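Local structure of CG8862 (Drosophila melanogaster, 3ISM) at the interface of chains A and C and the interface of chains A and B. The protein is endonuclease G, a magnesium-dependent mitochondrial nuclease of the DNA/RNA non-specific endonuclease family that probably cuts both DNA and RNA, and is inhibited here by EndoGI. Numbering follows the deposited sequence. Chains: chain A/B, CG8862; chain C, CG4930.

Contact 1: the interface of chains A and C. Residues chain A 130, 134; chain C 141-143.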
# COMPACT_ATOMS: atom_id res chain seq x y z
N GLN A 130 -15.97 0.10 18.52
CA GLN A 130 -16.64 -0.92 19.31
C GLN A 130 -16.51 -2.25 18.57
O GLN A 130 -16.68 -2.31 17.36
CB GLN A 130 -18.14 -0.60 19.46
CG GLN A 130 -18.49 0.56 20.34
CD GLN A 130 -20.00 0.79 20.37
OE1 GLN A 130 -20.74 0.09 21.09
NE2 GLN A 130 -20.47 1.74 19.57
N ARG A 134 -11.57 -0.92 20.71
CA ARG A 134 -11.93 -0.74 22.11
C ARG A 134 -12.15 -2.07 22.85
O ARG A 134 -12.25 -2.10 24.08
CB ARG A 134 -13.19 0.12 22.16
CG ARG A 134 -12.98 1.48 21.47
CD ARG A 134 -14.25 2.30 21.50
NE ARG A 134 -14.36 3.20 20.36
CZ ARG A 134 -15.47 3.84 20.02
NH1 ARG A 134 -15.47 4.63 18.95
NH2 ARG A 134 -16.58 3.70 20.75
N SER C 141 -15.89 4.00 26.67
CA SER C 141 -15.54 3.18 25.50
C SER C 141 -16.69 2.88 24.53
O SER C 141 -16.46 2.44 23.40
CB SER C 141 -14.80 1.89 25.90
OG SER C 141 -15.61 1.05 26.68
N ARG C 142 -17.92 3.12 24.96
CA ARG C 142 -19.06 2.91 24.08
C ARG C 142 -19.06 3.97 22.97
O ARG C 142 -19.45 3.68 21.84
CB ARG C 142 -20.37 2.96 24.87
CG ARG C 142 -21.62 2.46 24.15
CD ARG C 142 -21.55 0.99 23.79
NE ARG C 142 -21.27 0.09 24.91
CZ ARG C 142 -22.19 -0.52 25.65
NH1 ARG C 142 -23.49 -0.32 25.41
NH2 ARG C 142 -21.82 -1.32 26.64
N ASP C 143 -18.59 5.17 23.30
CA ASP C 143 -18.72 6.30 22.39
C ASP C 143 -17.43 7.07 22.06
O ASP C 143 -17.48 8.04 21.31
CB ASP C 143 -19.81 7.25 22.94
CG ASP C 143 -19.72 7.44 24.47
OD1 ASP C 143 -18.60 7.62 24.98
OD2 ASP C 143 -20.77 7.41 25.15
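A:Arg134 and A:Gln130 of the nuclease meet a loop of the inhibitor, C:Ser141 to C:Asp143, largely through its backbone carbonyls. The A:Arg134 side chain turns the edge of its guanidinium toward the loop. Terminal nitrogen NH2 donates a hydrogen bond to the backbone O of C:Ser141, 2.9 Å away. The bond is nearly straight at the hydrogen (163°). The acceptor lies close to the guanidinium plane, but the donor stands well above the carbonyl plane, off the lone-pair direction. The backbone O of C:Arg142 also sits at this in-plane edge, 3.1 Å from NH2 of A:Arg134. The N-H does not point at it, so its contribution is probably electrostatic.

A:Gln130 reaches out from helix 129-133 and meets the C:Arg142 side chain at a slant. Its CG is anti to the carbonyl carbon (chi1 -70°) and the chain continues straight, which carries the amide to C:Arg142. There the amide carbon CD packs 3.8 Å from the CD methylene of C:Arg142. The planes of the A:Gln130 amide and the C:Arg142 guanidinium are almost parallel, but the groups are offset and do not stack. C:Arg142 bends at CG and CD (chi2 63°), which presents its aliphatic middle, rather than its charged end, to the glutamine. On the A:Gln130 amide, NE2 lies near the O of C:Arg142 without a hydrogen bond.

The carboxylate OD1 of C:Asp143 is 6.1 Å from NH2 of A:Arg134, too far for a salt bridge. The patch belongs to the EndoG/EndoGI interface. A:Arg134 directly follows A:Asn133, a magnesium ligand, so the inhibitor loop is bound next to the metal-binding segment and may hinder access to it.

Contact 2: the interface of chains A and B. Residues chain A 229, 232-233, 237-238; chain B 84-85.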
# COMPACT_ATOMS: atom_id res chain seq x y z
N GLU A 229 4.88 -17.19 8.97
CA GLU A 229 5.26 -17.08 7.58
C GLU A 229 4.13 -16.57 6.69
O GLU A 229 4.41 -15.89 5.72
CB GLU A 229 5.75 -18.41 7.03
CG GLU A 229 7.02 -18.91 7.70
CD GLU A 229 6.76 -19.67 9.01
OE1 GLU A 229 5.56 -19.99 9.32
OE2 GLU A 229 7.76 -19.94 9.71
N GLU A 232 4.19 -12.89 7.13
CA GLU A 232 5.33 -12.36 6.39
C GLU A 232 5.06 -12.24 4.90
O GLU A 232 5.33 -11.21 4.29
CB GLU A 232 6.56 -13.25 6.60
CG GLU A 232 7.10 -13.14 8.02
CD GLU A 232 8.25 -14.06 8.30
OE1 GLU A 232 8.22 -15.22 7.83
OE2 GLU A 232 9.18 -13.63 9.02
N ARG A 233 4.51 -13.31 4.32
CA ARG A 233 4.17 -13.32 2.90
C ARG A 233 3.20 -12.20 2.54
O ARG A 233 3.37 -11.52 1.52
CB ARG A 233 3.57 -14.67 2.51
CG ARG A 233 4.58 -15.79 2.31
CD ARG A 233 3.86 -17.04 1.85
NE ARG A 233 4.77 -18.16 1.61
CZ ARG A 233 5.36 -18.41 0.44
NH1 ARG A 233 5.15 -17.62 -0.60
NH2 ARG A 233 6.17 -19.46 0.33
N LEU A 237 7.23 -8.31 4.66
CA LEU A 237 8.22 -8.01 5.70
C LEU A 237 8.65 -9.30 6.32
O LEU A 237 7.89 -10.28 6.29
CB LEU A 237 7.62 -7.16 6.82
CG LEU A 237 6.95 -5.82 6.55
CD1 LEU A 237 6.10 -5.42 7.77
CD2 LEU A 237 7.98 -4.72 6.17
N LEU A 238 9.84 -9.32 6.92
CA LEU A 238 10.28 -10.48 7.68
C LEU A 238 10.38 -10.12 9.15
O LEU A 238 11.00 -9.11 9.50
CB LEU A 238 11.63 -11.00 7.15
CG LEU A 238 11.69 -11.50 5.68
CD1 LEU A 238 13.15 -11.78 5.25
CD2 LEU A 238 10.85 -12.74 5.46
N PHE B 84 9.69 -15.39 -0.70
CA PHE B 84 8.32 -15.01 -0.32
C PHE B 84 7.84 -13.84 -1.14
O PHE B 84 6.64 -13.67 -1.33
CB PHE B 84 8.24 -14.57 1.16
CG PHE B 84 8.29 -15.71 2.15
CD1 PHE B 84 8.53 -17.02 1.75
CD2 PHE B 84 8.15 -15.44 3.50
CE1 PHE B 84 8.60 -18.07 2.69
CE2 PHE B 84 8.23 -16.44 4.45
CZ PHE B 84 8.45 -17.77 4.05
N PHE B 85 8.77 -13.00 -1.61
CA PHE B 85 8.37 -11.72 -2.21
C PHE B 85 8.71 -11.58 -3.69
O PHE B 85 8.60 -10.49 -4.25
CB PHE B 85 8.97 -10.55 -1.42
CG PHE B 85 8.92 -10.74 0.07
CD1 PHE B 85 7.69 -10.88 0.73
CD2 PHE B 85 10.09 -10.77 0.81
CE1 PHE B 85 7.65 -11.08 2.11
CE2 PHE B 85 10.05 -10.96 2.20
CZ PHE B 85 8.83 -11.12 2.85
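Helix 228-235 of one nuclease subunit receives two consecutive phenylalanines from the 3-10 helix 83-85 of the other. B:Phe84 is the main inserted group and hides 103 Å² against chain A. A:Arg233 covers one face of its ring: CG lies 4.0 Å from the ring centroid in a CH-pi contact, displaced toward the rim. In the arginine, CG is anti to the carbonyl carbon (chi1 -79°), and the extended chain beyond it crosses the phenylalanine at about a right angle. This lays the guanidinium over the CD1 side of the ring, with CZ 3.7 Å from B:Phe84 CD1 and the two planes 29° apart.

A:Glu232 approaches the ring edge instead. Its carboxylate oxygen OE1 lies in the ring plane, 3.6 Å from CE2 of B:Phe84. The CB methylene of A:Glu229 reaches CZ, at the far end of the ring.

B:Phe85 turns its own ring so that one face rests on CB of B:Phe84, 3.6 Å above the ring plane. This neighbour packing may help hold the two rings in place. The outer edge of B:Phe85 points at chain A. There its CZ meets CD2 of A:Leu238 at 3.7 Å, while CE1 lies beside the backbone O of A:Glu232.

The patch combines aromatic and aliphatic packing with an arginine over the ring face and a glutamate at its edge. By two-fold symmetry it occurs twice, and it probably contributes to the EndoG homodimer.

Contact 1 and contact 2 lie about 33 Å apart, centre to centre, on different parts of chain A. They share no residues. Contact 1 uses helix 129-133 and the residue just after it to bind the inhibitor. Contact 2 uses helix 228-235 and the following segment to bind the second nuclease subunit, and its centre is about 21 Å from A:His101, the predicted proton acceptor. The nuclease can therefore engage its twin and the inhibitor at once. In the deposited assembly one CG4930 chain is bound while the two CG8862 chains stay paired, which suggests that inhibition need not split the dimer.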